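Local coordinates for protein ABC transporter (Caldanaerobius, PDB 4G68) that probably binds xylan-derived oligosaccharides outside the cell and delivers them to an ABC transporter, as the solute-binding component of the uptake system, at residues N79-K83 / K198-P202; N93-D97 / S326-Y331; D97-A103 / V320-S326; L117-Y122 / K332-V336. All blocks are in the same frame, centred on the assembly; numbering follows the deposited sequence.

Contact 1: N79-K83 / K198-P202; sequences NDAYK and KDEWP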
# COMPACT_ATOMS: atom_id res chain seq x y z
N ASN C 79 -3.56 -6.96 -8.99
CA ASN C 79 -4.03 -6.34 -7.75
C ASN C 79 -5.58 -6.09 -7.59
O ASN C 79 -6.24 -6.61 -6.66
CB ASN C 79 -3.24 -5.01 -7.60
CG ASN C 79 -3.66 -4.23 -6.41
OD1 ASN C 79 -3.96 -4.81 -5.37
ND2 ASN C 79 -3.70 -2.90 -6.54
N ASP C 80 -6.16 -5.28 -8.47
CA ASP C 80 -7.56 -4.91 -8.27
C ASP C 80 -8.52 -6.04 -8.61
O ASP C 80 -9.55 -6.23 -7.94
CB ASP C 80 -7.88 -3.60 -9.00
CG ASP C 80 -7.39 -2.40 -8.23
OD1 ASP C 80 -7.97 -2.07 -7.16
OD2 ASP C 80 -6.38 -1.79 -8.65
N ALA C 81 -8.14 -6.80 -9.63
CA ALA C 81 -8.87 -8.02 -10.02
C ALA C 81 -8.71 -9.13 -8.96
O ALA C 81 -9.60 -10.00 -8.79
CB ALA C 81 -8.39 -8.50 -11.40
N TYR C 82 -7.58 -9.10 -8.24
CA TYR C 82 -7.30 -10.12 -7.23
C TYR C 82 -8.24 -9.93 -6.02
O TYR C 82 -8.74 -10.88 -5.42
CB TYR C 82 -5.82 -10.00 -6.82
CG TYR C 82 -5.44 -10.97 -5.74
CD1 TYR C 82 -5.05 -12.28 -6.06
CD2 TYR C 82 -5.45 -10.59 -4.39
CE1 TYR C 82 -4.71 -13.17 -5.07
CE2 TYR C 82 -5.13 -11.50 -3.38
CZ TYR C 82 -4.76 -12.78 -3.72
OH TYR C 82 -4.43 -13.67 -2.73
N LYS C 83 -8.47 -8.67 -5.65
CA LYS C 83 -9.45 -8.35 -4.62
C LYS C 83 -10.78 -9.07 -4.87
O LYS C 83 -11.33 -9.77 -3.98
CB LYS C 83 -9.66 -6.84 -4.60
CG LYS C 83 -8.41 -6.13 -4.10
CD LYS C 83 -8.67 -4.65 -3.92
CE LYS C 83 -7.37 -3.99 -3.48
NZ LYS C 83 -7.18 -2.77 -4.28
N LYS C 198 -8.51 5.47 -11.86
CA LYS C 198 -9.58 4.54 -12.33
C LYS C 198 -10.07 3.46 -11.33
O LYS C 198 -11.27 3.07 -11.31
CB LYS C 198 -9.07 3.80 -13.55
CG LYS C 198 -10.18 3.19 -14.39
CD LYS C 198 -9.58 2.42 -15.56
CE LYS C 198 -10.45 1.24 -15.94
NZ LYS C 198 -11.62 1.56 -16.80
N ASP C 199 -9.12 2.93 -10.57
CA ASP C 199 -9.39 1.93 -9.58
C ASP C 199 -9.56 2.58 -8.22
O ASP C 199 -9.70 1.89 -7.25
CB ASP C 199 -8.30 0.82 -9.63
CG ASP C 199 -8.28 0.08 -11.00
OD1 ASP C 199 -9.35 -0.40 -11.42
OD2 ASP C 199 -7.20 -0.06 -11.65
N GLU C 200 -9.58 3.92 -8.16
CA GLU C 200 -9.90 4.75 -6.94
C GLU C 200 -8.98 4.70 -5.73
O GLU C 200 -8.81 5.71 -5.01
CB GLU C 200 -11.36 4.54 -6.50
CG GLU C 200 -12.28 4.50 -7.71
CD GLU C 200 -13.74 4.47 -7.34
OE1 GLU C 200 -14.06 4.08 -6.20
OE2 GLU C 200 -14.58 4.86 -8.21
N TRP C 201 -8.43 3.51 -5.45
CA TRP C 201 -7.52 3.41 -4.35
C TRP C 201 -6.27 4.31 -4.46
O TRP C 201 -5.92 4.91 -3.50
CB TRP C 201 -7.23 1.96 -3.91
CG TRP C 201 -6.36 1.23 -4.85
CD1 TRP C 201 -6.73 0.36 -5.88
CD2 TRP C 201 -4.92 1.36 -4.95
NE1 TRP C 201 -5.64 -0.07 -6.56
CE2 TRP C 201 -4.50 0.50 -6.05
CE3 TRP C 201 -3.93 2.04 -4.21
CZ2 TRP C 201 -3.17 0.38 -6.44
CZ3 TRP C 201 -2.62 1.91 -4.59
CH2 TRP C 201 -2.24 1.09 -5.68
N PRO C 202 -5.65 4.45 -5.63
CA PRO C 202 -4.44 5.30 -5.59
C PRO C 202 -4.69 6.76 -5.16
O PRO C 202 -3.92 7.30 -4.38
CB PRO C 202 -3.89 5.21 -7.01
CG PRO C 202 -4.50 3.98 -7.58
CD PRO C 202 -5.88 3.92 -6.98
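Trp201 is overlapped by the end of Lys83, whose NZ stands 4.0 Å from the centroid of the indole five-membered ring, 33° off its normal: an off-centre cation-pi contact. At the ring edge Trp201 NE1 donates a hydrogen bond to Asp80 OD2 (2.8 Å). Asp80 suits this place because it serves both partners. Asp80 OD1 forms a salt bridge with Lys83 NZ (3.1 Å), one turn further along the helix, so the carboxylate keeps the ammonium close beside the indole it binds. Asp199 comes close as well, its OD2 3.6 Å from Asp80 OD2, a like-charge approach that the nearby lysine probably softens. Asn79 ND2 packs 3.3 Å from Trp201 CZ2. The contact appears to span the two lobes of the solute-binding fold, helix 79-91 belonging to one and helix 201-215 to the other. Around it, Arg260 of helix 260-268 touches both Asn79 and Trp201, and Trp102 of strand 98-102 gives Lys83 a second cation-pi partner.

Contact 2: N93-D97 / S326-Y331; sequences NEAPD and SANSKY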
# COMPACT_ATOMS: atom_id res chain seq x y z
N ASN C 93 -16.11 -20.89 -0.49
CA ASN C 93 -15.33 -22.00 0.06
C ASN C 93 -14.39 -22.66 -0.95
O ASN C 93 -14.15 -23.87 -0.91
CB ASN C 93 -16.24 -23.03 0.75
CG ASN C 93 -16.94 -22.44 1.96
OD1 ASN C 93 -18.16 -22.56 2.12
ND2 ASN C 93 -16.17 -21.77 2.81
N GLU C 94 -13.86 -21.85 -1.86
CA GLU C 94 -13.03 -22.37 -2.96
C GLU C 94 -11.75 -21.58 -3.06
O GLU C 94 -11.17 -21.45 -4.16
CB GLU C 94 -13.79 -22.26 -4.27
CG GLU C 94 -15.22 -22.71 -4.15
CD GLU C 94 -15.91 -22.80 -5.48
OE1 GLU C 94 -16.61 -23.81 -5.66
OE2 GLU C 94 -15.74 -21.90 -6.34
N ALA C 95 -11.32 -21.05 -1.91
CA ALA C 95 -10.01 -20.40 -1.78
C ALA C 95 -8.84 -21.40 -1.87
O ALA C 95 -9.01 -22.59 -1.50
CB ALA C 95 -9.96 -19.59 -0.50
N PRO C 96 -7.64 -20.94 -2.31
CA PRO C 96 -6.45 -21.74 -2.40
C PRO C 96 -5.95 -22.07 -1.02
O PRO C 96 -6.44 -21.52 -0.05
CB PRO C 96 -5.44 -20.81 -3.05
CG PRO C 96 -5.81 -19.46 -2.50
CD PRO C 96 -7.33 -19.49 -2.52
N ASP C 97 -5.00 -23.00 -0.95
CA ASP C 97 -4.37 -23.38 0.31
C ASP C 97 -3.75 -22.16 0.95
O ASP C 97 -3.96 -21.91 2.15
CB ASP C 97 -3.26 -24.41 0.02
CG ASP C 97 -3.80 -25.72 -0.49
OD1 ASP C 97 -4.52 -26.42 0.30
OD2 ASP C 97 -3.55 -26.02 -1.68
N SER C 326 -6.11 -21.16 4.09
CA SER C 326 -7.56 -21.45 4.17
C SER C 326 -7.92 -22.49 5.23
O SER C 326 -7.20 -23.46 5.40
CB SER C 326 -8.07 -21.89 2.81
OG SER C 326 -8.17 -20.72 2.02
N ALA C 327 -9.05 -22.27 5.92
CA ALA C 327 -9.47 -23.16 7.02
C ALA C 327 -9.75 -24.56 6.46
O ALA C 327 -9.50 -25.56 7.13
CB ALA C 327 -10.72 -22.60 7.73
N ASN C 328 -10.21 -24.62 5.20
CA ASN C 328 -10.57 -25.90 4.53
C ASN C 328 -9.46 -26.52 3.67
O ASN C 328 -9.72 -27.39 2.82
CB ASN C 328 -11.88 -25.77 3.74
CG ASN C 328 -11.73 -24.94 2.48
OD1 ASN C 328 -10.68 -24.31 2.24
ND2 ASN C 328 -12.77 -24.94 1.66
N SER C 329 -8.22 -26.09 3.88
CA SER C 329 -7.12 -26.79 3.22
C SER C 329 -7.13 -28.25 3.72
O SER C 329 -7.44 -28.54 4.90
CB SER C 329 -5.74 -26.14 3.47
OG SER C 329 -4.72 -26.81 2.71
N LYS C 330 -6.86 -29.16 2.81
CA LYS C 330 -6.70 -30.57 3.15
C LYS C 330 -5.33 -30.81 3.83
O LYS C 330 -5.16 -31.71 4.66
CB LYS C 330 -6.80 -31.39 1.88
CG LYS C 330 -8.03 -31.11 1.06
CD LYS C 330 -9.23 -31.85 1.62
CE LYS C 330 -10.36 -31.98 0.60
NZ LYS C 330 -10.02 -32.91 -0.52
N TYR C 331 -4.35 -29.98 3.48
CA TYR C 331 -2.97 -30.17 3.94
C TYR C 331 -2.50 -28.99 4.76
O TYR C 331 -1.58 -28.22 4.34
CB TYR C 331 -2.06 -30.35 2.74
CG TYR C 331 -2.72 -31.13 1.65
CD1 TYR C 331 -2.87 -32.51 1.74
CD2 TYR C 331 -3.18 -30.48 0.50
CE1 TYR C 331 -3.49 -33.22 0.73
CE2 TYR C 331 -3.80 -31.19 -0.51
CZ TYR C 331 -3.94 -32.55 -0.40
OH TYR C 331 -4.56 -33.24 -1.44
O HOH W 1 -8.23 -24.32 0.35
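A type I beta turn from Ser326 to Ser329, closed by Ser329 N to Ser326 O at 3.2 Å, lies against the loop that leads from helix 79-91 into strand 98-102. Asp97, Ser326 and Asn328 bury the most surface here. Asp97 uses backbone and side chain alike: its O accepts from Ser326 N (3.0 Å), and its OD1 takes a very short hydrogen bond of 2.4 Å from Ser329 OG. Ser329 OG also accepts from Tyr331 N (3.3 Å), making an ST turn just before helix 332-353. A short acidic side chain is well placed here, since its other oxygen, OD2, accepts from Thr42 N of strand 40-45. Ser326 is small enough to sit close to the loop, with OG 3.3 Å from Ala95 CB, and donates from OG to Pro96 O (2.8 Å), a carbonyl two residues before strand 98-102. Asn328, with both an amide donor and an acceptor, reaches the more exposed end of the loop. Asn328 ND2 donates to Asn93 O (3.1 Å), where helix 79-91 ends in a Schellman motif. Asn328 OD1 accepts from a water at 3.1 Å, and the same water donates to Ala95 O at 2.7 Å.

Contact 3: D97-A103 / V320-S326; sequences DIFQTWA and VGALMVS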
# COMPACT_ATOMS: atom_id res chain seq x y z
N ASP C 97 -5.00 -23.00 -0.95
CA ASP C 97 -4.37 -23.38 0.31
C ASP C 97 -3.75 -22.16 0.95
O ASP C 97 -3.96 -21.91 2.15
CB ASP C 97 -3.26 -24.41 0.02
CG ASP C 97 -3.80 -25.72 -0.49
OD1 ASP C 97 -4.52 -26.42 0.30
OD2 ASP C 97 -3.55 -26.02 -1.68
N ILE C 98 -3.00 -21.40 0.12
CA ILE C 98 -2.32 -20.18 0.58
C ILE C 98 -2.68 -18.99 -0.29
O ILE C 98 -2.69 -19.10 -1.51
CB ILE C 98 -0.77 -20.31 0.53
CG1 ILE C 98 -0.29 -21.57 1.24
CG2 ILE C 98 -0.15 -19.11 1.22
CD1 ILE C 98 1.06 -22.05 0.79
N PHE C 99 -3.00 -17.88 0.34
CA PHE C 99 -3.35 -16.68 -0.38
C PHE C 99 -2.76 -15.42 0.23
O PHE C 99 -2.81 -15.24 1.45
CB PHE C 99 -4.89 -16.55 -0.56
CG PHE C 99 -5.68 -16.33 0.72
CD1 PHE C 99 -6.01 -15.03 1.18
CD2 PHE C 99 -6.15 -17.42 1.43
CE1 PHE C 99 -6.74 -14.85 2.34
CE2 PHE C 99 -6.89 -17.26 2.58
CZ PHE C 99 -7.20 -15.97 3.03
N GLN C 100 -2.25 -14.54 -0.65
CA GLN C 100 -1.80 -13.21 -0.24
C GLN C 100 -2.99 -12.39 0.23
O GLN C 100 -4.08 -12.55 -0.31
CB GLN C 100 -1.14 -12.52 -1.44
CG GLN C 100 -0.63 -11.08 -1.17
CD GLN C 100 0.20 -10.52 -2.36
OE1 GLN C 100 0.31 -11.15 -3.39
NE2 GLN C 100 0.76 -9.30 -2.20
N THR C 101 -2.81 -11.56 1.25
CA THR C 101 -3.92 -10.69 1.68
C THR C 101 -3.38 -9.37 2.28
O THR C 101 -2.13 -9.17 2.32
CB THR C 101 -4.85 -11.41 2.67
OG1 THR C 101 -6.13 -10.78 2.71
CG2 THR C 101 -4.21 -11.44 4.06
N TRP C 102 -4.31 -8.50 2.66
CA TRP C 102 -4.05 -7.30 3.43
C TRP C 102 -4.60 -7.54 4.79
O TRP C 102 -5.78 -7.84 4.98
CB TRP C 102 -4.68 -6.05 2.82
CG TRP C 102 -4.06 -5.74 1.48
CD1 TRP C 102 -2.94 -4.97 1.23
CD2 TRP C 102 -4.51 -6.23 0.18
NE1 TRP C 102 -2.66 -4.95 -0.11
CE2 TRP C 102 -3.58 -5.68 -0.81
CE3 TRP C 102 -5.56 -7.03 -0.26
CZ2 TRP C 102 -3.72 -5.92 -2.18
CZ3 TRP C 102 -5.71 -7.26 -1.63
CH2 TRP C 102 -4.81 -6.73 -2.57
N ALA C 103 -3.72 -7.47 5.76
CA ALA C 103 -4.08 -7.77 7.14
C ALA C 103 -4.88 -6.63 7.72
O ALA C 103 -4.84 -5.50 7.19
CB ALA C 103 -2.83 -7.99 7.96
N VAL C 320 1.01 -4.84 6.73
CA VAL C 320 -0.31 -5.23 6.28
C VAL C 320 -0.24 -6.32 5.24
O VAL C 320 -1.26 -6.95 4.99
CB VAL C 320 -1.09 -4.03 5.67
CG1 VAL C 320 -1.55 -3.04 6.77
CG2 VAL C 320 -0.22 -3.32 4.64
N GLY C 321 0.93 -6.52 4.59
CA GLY C 321 1.02 -7.58 3.59
C GLY C 321 1.18 -8.90 4.35
O GLY C 321 2.03 -9.02 5.20
N ALA C 322 0.30 -9.87 4.11
CA ALA C 322 0.38 -11.18 4.80
C ALA C 322 -0.05 -12.31 3.86
O ALA C 322 -0.68 -12.05 2.81
CB ALA C 322 -0.42 -11.21 6.10
N LEU C 323 0.34 -13.54 4.23
CA LEU C 323 -0.15 -14.79 3.63
C LEU C 323 -1.10 -15.47 4.62
O LEU C 323 -0.78 -15.59 5.79
CB LEU C 323 1.00 -15.74 3.27
CG LEU C 323 2.10 -15.16 2.36
CD1 LEU C 323 3.16 -16.19 2.02
CD2 LEU C 323 1.48 -14.59 1.08
N MSE C 324 -2.26 -15.93 4.12
CA MSE C 324 -3.21 -16.70 4.97
C MSE C 324 -3.37 -18.09 4.38
O MSE C 324 -3.19 -18.30 3.18
CB MSE C 324 -4.51 -15.91 5.08
CG MSE C 324 -4.32 -14.80 6.11
SE MSE C 324 -6.07 -13.89 6.28
CE MSE C 324 -5.50 -12.77 7.79
N VAL C 325 -3.68 -19.04 5.26
CA VAL C 325 -3.96 -20.42 4.92
C VAL C 325 -5.47 -20.62 5.11
O VAL C 325 -6.03 -20.33 6.18
CB VAL C 325 -3.19 -21.39 5.87
CG1 VAL C 325 -3.67 -22.84 5.70
CG2 VAL C 325 -1.66 -21.29 5.62
N SER C 326 -6.11 -21.16 4.09
CA SER C 326 -7.56 -21.45 4.17
C SER C 326 -7.92 -22.49 5.23
O SER C 326 -7.20 -23.46 5.40
CB SER C 326 -8.07 -21.89 2.81
OG SER C 326 -8.17 -20.72 2.02
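The ring of Phe99, swung by its p rotamer across the neighbouring strand, lies flat over Met324, a selenomethionine: Met324 CB is 3.8 Å from the ring centroid, 26° off the normal, a CH-pi contact. With chi1 m and chi2 t, Met324 SE comes 5.0 Å from the same centroid in an oblique Met-aromatic contact and 3.8 Å from Thr101 CG2. Thr101, with chi1 t, gives this methyl to the packing while its OG1 bonds with Ser107. Small Ala322 and Ala103 meet beside them, CB to CB at 4.4 Å. On the sheet face of Ile98 and Leu323, the two side chains touch diagonally across the strands, Ile98 CG2 lying 4.1 Å from Leu323 CB. Gln100, stretched out t,t, passes Leu323 CD2, 4.2 Å from Gln100 CB, and spends its OE1 on Leu46 N. Between the two faces, paired backbone bonds fix the antiparallel register: Phe99 N to Met324 O (2.9 Å) with Met324 N to Phe99 O (2.8 Å), then Thr101 N to Ala322 O (2.7 Å) with Ala322 N to Thr101 O (3.1 Å). Val320 and Gly321 form a classic bulge opposite Asp151. The strand order 71-76, 40-45, 98-102, 317-325, 144-160, with 317-325 antiparallel to both its neighbours, is that of the class II periplasmic-binding-protein fold.

Contact 4: L117-Y122 / K332-V336; sequences LQLDSY and KDEAV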
# COMPACT_ATOMS: atom_id res chain seq x y z
N LEU C 117 -7.49 -20.46 8.76
CA LEU C 117 -6.79 -21.32 9.75
C LEU C 117 -6.05 -20.49 10.79
O LEU C 117 -5.22 -19.65 10.41
CB LEU C 117 -5.78 -22.28 9.06
CG LEU C 117 -5.13 -23.28 10.05
CD1 LEU C 117 -6.21 -24.15 10.72
CD2 LEU C 117 -4.07 -24.19 9.43
N GLN C 118 -6.38 -20.71 12.07
CA GLN C 118 -5.64 -20.11 13.20
C GLN C 118 -4.23 -20.69 13.30
O GLN C 118 -4.02 -21.93 13.21
CB GLN C 118 -6.38 -20.37 14.50
CG GLN C 118 -5.87 -19.58 15.69
CD GLN C 118 -6.32 -20.18 17.01
OE1 GLN C 118 -7.41 -20.79 17.08
NE2 GLN C 118 -5.50 -20.02 18.06
N LEU C 119 -3.25 -19.82 13.48
CA LEU C 119 -1.87 -20.25 13.35
C LEU C 119 -1.07 -20.28 14.65
O LEU C 119 0.11 -20.68 14.60
CB LEU C 119 -1.14 -19.38 12.31
CG LEU C 119 -1.68 -19.30 10.87
CD1 LEU C 119 -0.77 -18.44 9.97
CD2 LEU C 119 -1.88 -20.68 10.26
N ASP C 120 -1.68 -19.96 15.81
CA ASP C 120 -0.87 -19.84 17.05
C ASP C 120 -0.17 -21.14 17.41
O ASP C 120 0.93 -21.12 18.01
CB ASP C 120 -1.70 -19.38 18.23
CG ASP C 120 -2.29 -18.04 17.99
OD1 ASP C 120 -1.70 -17.00 18.44
OD2 ASP C 120 -3.29 -18.04 17.23
N SER C 121 -0.79 -22.27 17.05
CA SER C 121 -0.19 -23.58 17.34
C SER C 121 1.07 -23.84 16.50
O SER C 121 1.87 -24.72 16.85
CB SER C 121 -1.17 -24.75 17.17
OG SER C 121 -1.58 -24.88 15.81
N TYR C 122 1.19 -23.12 15.38
CA TYR C 122 2.38 -23.26 14.51
C TYR C 122 3.41 -22.14 14.71
O TYR C 122 4.37 -22.05 13.94
CB TYR C 122 2.04 -23.32 13.05
CG TYR C 122 1.05 -24.36 12.59
CD1 TYR C 122 1.49 -25.62 12.08
CD2 TYR C 122 -0.32 -24.07 12.58
CE1 TYR C 122 0.59 -26.55 11.62
CE2 TYR C 122 -1.25 -25.00 12.11
CZ TYR C 122 -0.79 -26.23 11.66
OH TYR C 122 -1.72 -27.10 11.20
N LYS C 332 -3.13 -28.85 5.93
CA LYS C 332 -2.91 -27.69 6.81
C LYS C 332 -1.48 -27.57 7.31
O LYS C 332 -0.89 -26.46 7.23
CB LYS C 332 -3.84 -27.76 8.02
CG LYS C 332 -5.30 -27.55 7.69
CD LYS C 332 -6.14 -27.78 8.95
CE LYS C 332 -7.63 -27.66 8.64
NZ LYS C 332 -8.09 -28.66 7.63
N ASP C 333 -0.91 -28.67 7.81
CA ASP C 333 0.47 -28.66 8.31
C ASP C 333 1.44 -28.23 7.16
O ASP C 333 2.34 -27.41 7.33
CB ASP C 333 0.87 -30.06 8.88
CG ASP C 333 0.36 -30.33 10.35
OD1 ASP C 333 -0.42 -29.50 10.90
OD2 ASP C 333 0.78 -31.42 10.97
N GLU C 334 1.23 -28.79 5.97
CA GLU C 334 2.11 -28.51 4.81
C GLU C 334 1.94 -27.07 4.30
O GLU C 334 2.94 -26.39 3.97
CB GLU C 334 1.83 -29.53 3.70
CG GLU C 334 2.08 -30.98 4.17
CD GLU C 334 0.88 -31.71 4.87
OE1 GLU C 334 -0.19 -31.15 5.19
OE2 GLU C 334 1.03 -32.93 5.10
N ALA C 335 0.68 -26.63 4.22
CA ALA C 335 0.33 -25.25 3.84
C ALA C 335 0.93 -24.14 4.74
O ALA C 335 1.38 -23.08 4.23
CB ALA C 335 -1.18 -25.09 3.73
N VAL C 336 0.94 -24.37 6.06
CA VAL C 336 1.59 -23.43 7.01
C VAL C 336 3.11 -23.45 6.79
O VAL C 336 3.74 -22.40 6.85
CB VAL C 336 1.24 -23.74 8.50
CG1 VAL C 336 2.00 -22.80 9.47
CG2 VAL C 336 -0.25 -23.59 8.74
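This is loop-on-helix packing near the periphery of one lobe, where residues 117-122, including a short 3-10 segment, cover the first turn of helix 332-353. Val336 is the apolar centre. Its CG2 lies over the face of the Tyr122 ring, 3.8 Å from the centroid and only 11° off the normal, a well-centred CH-pi contact, while its CG1 touches Tyr122 CG at 3.6 Å. Two leucines reach the same valine: Leu119 CD2 at 3.7 Å and Leu117 CD2 at 3.9 Å from Val336 CG2. A compact branched residue suits the spot, since its methyls can meet an aromatic ring and aliphatic ends together. Tyrosine suits its place because the Tyr122 ring packs on Val336 while Tyr122 OH passes beyond the apolar patch and donates to Asp333 OD1 (2.7 Å) on the exposed side of the helix. Lys332 adds its aliphatic part, with CB 3.8 Å from Leu117 CD2 and 3.9 Å from Tyr122 OH, and turns its ammonium to Ser329 O. The loop is itself bent back by Tyr122 N bonding to Leu119 O (2.8 Å), which brings Tyr122 and Leu119 to the same valine. In the surrounding fold, Leu117 joins Val325 of strand 317-325 by a backbone bond, Leu119 packs on Ile148 of strand 144-160, and Tyr122 O accepts from Lys340 further along helix 332-353.

In the fold
Contact 3 is the buried one, of sheet backbone bonds and apolar side chains; the other three are partly buried. Contact 2 continues it through the shared Asp97 and Ser326, where strand pairing gives way to side-chain, turn and water-mediated hydrogen bonds. Contact 4 lies beside both, about 12 Å away between centres, and packs the helix that follows strand 317-325 through apolar contacts with one hydrogen bond at its exposed edge. Contact 1 stands apart, its centre about 17 Å from that of contact 3, though Tyr82 OH reaches Gln100 O at 2.7 Å. Its charged and aromatic chemistry joins what seem to be two lobes, while contacts 2, 3 and 4 appear to lie within one.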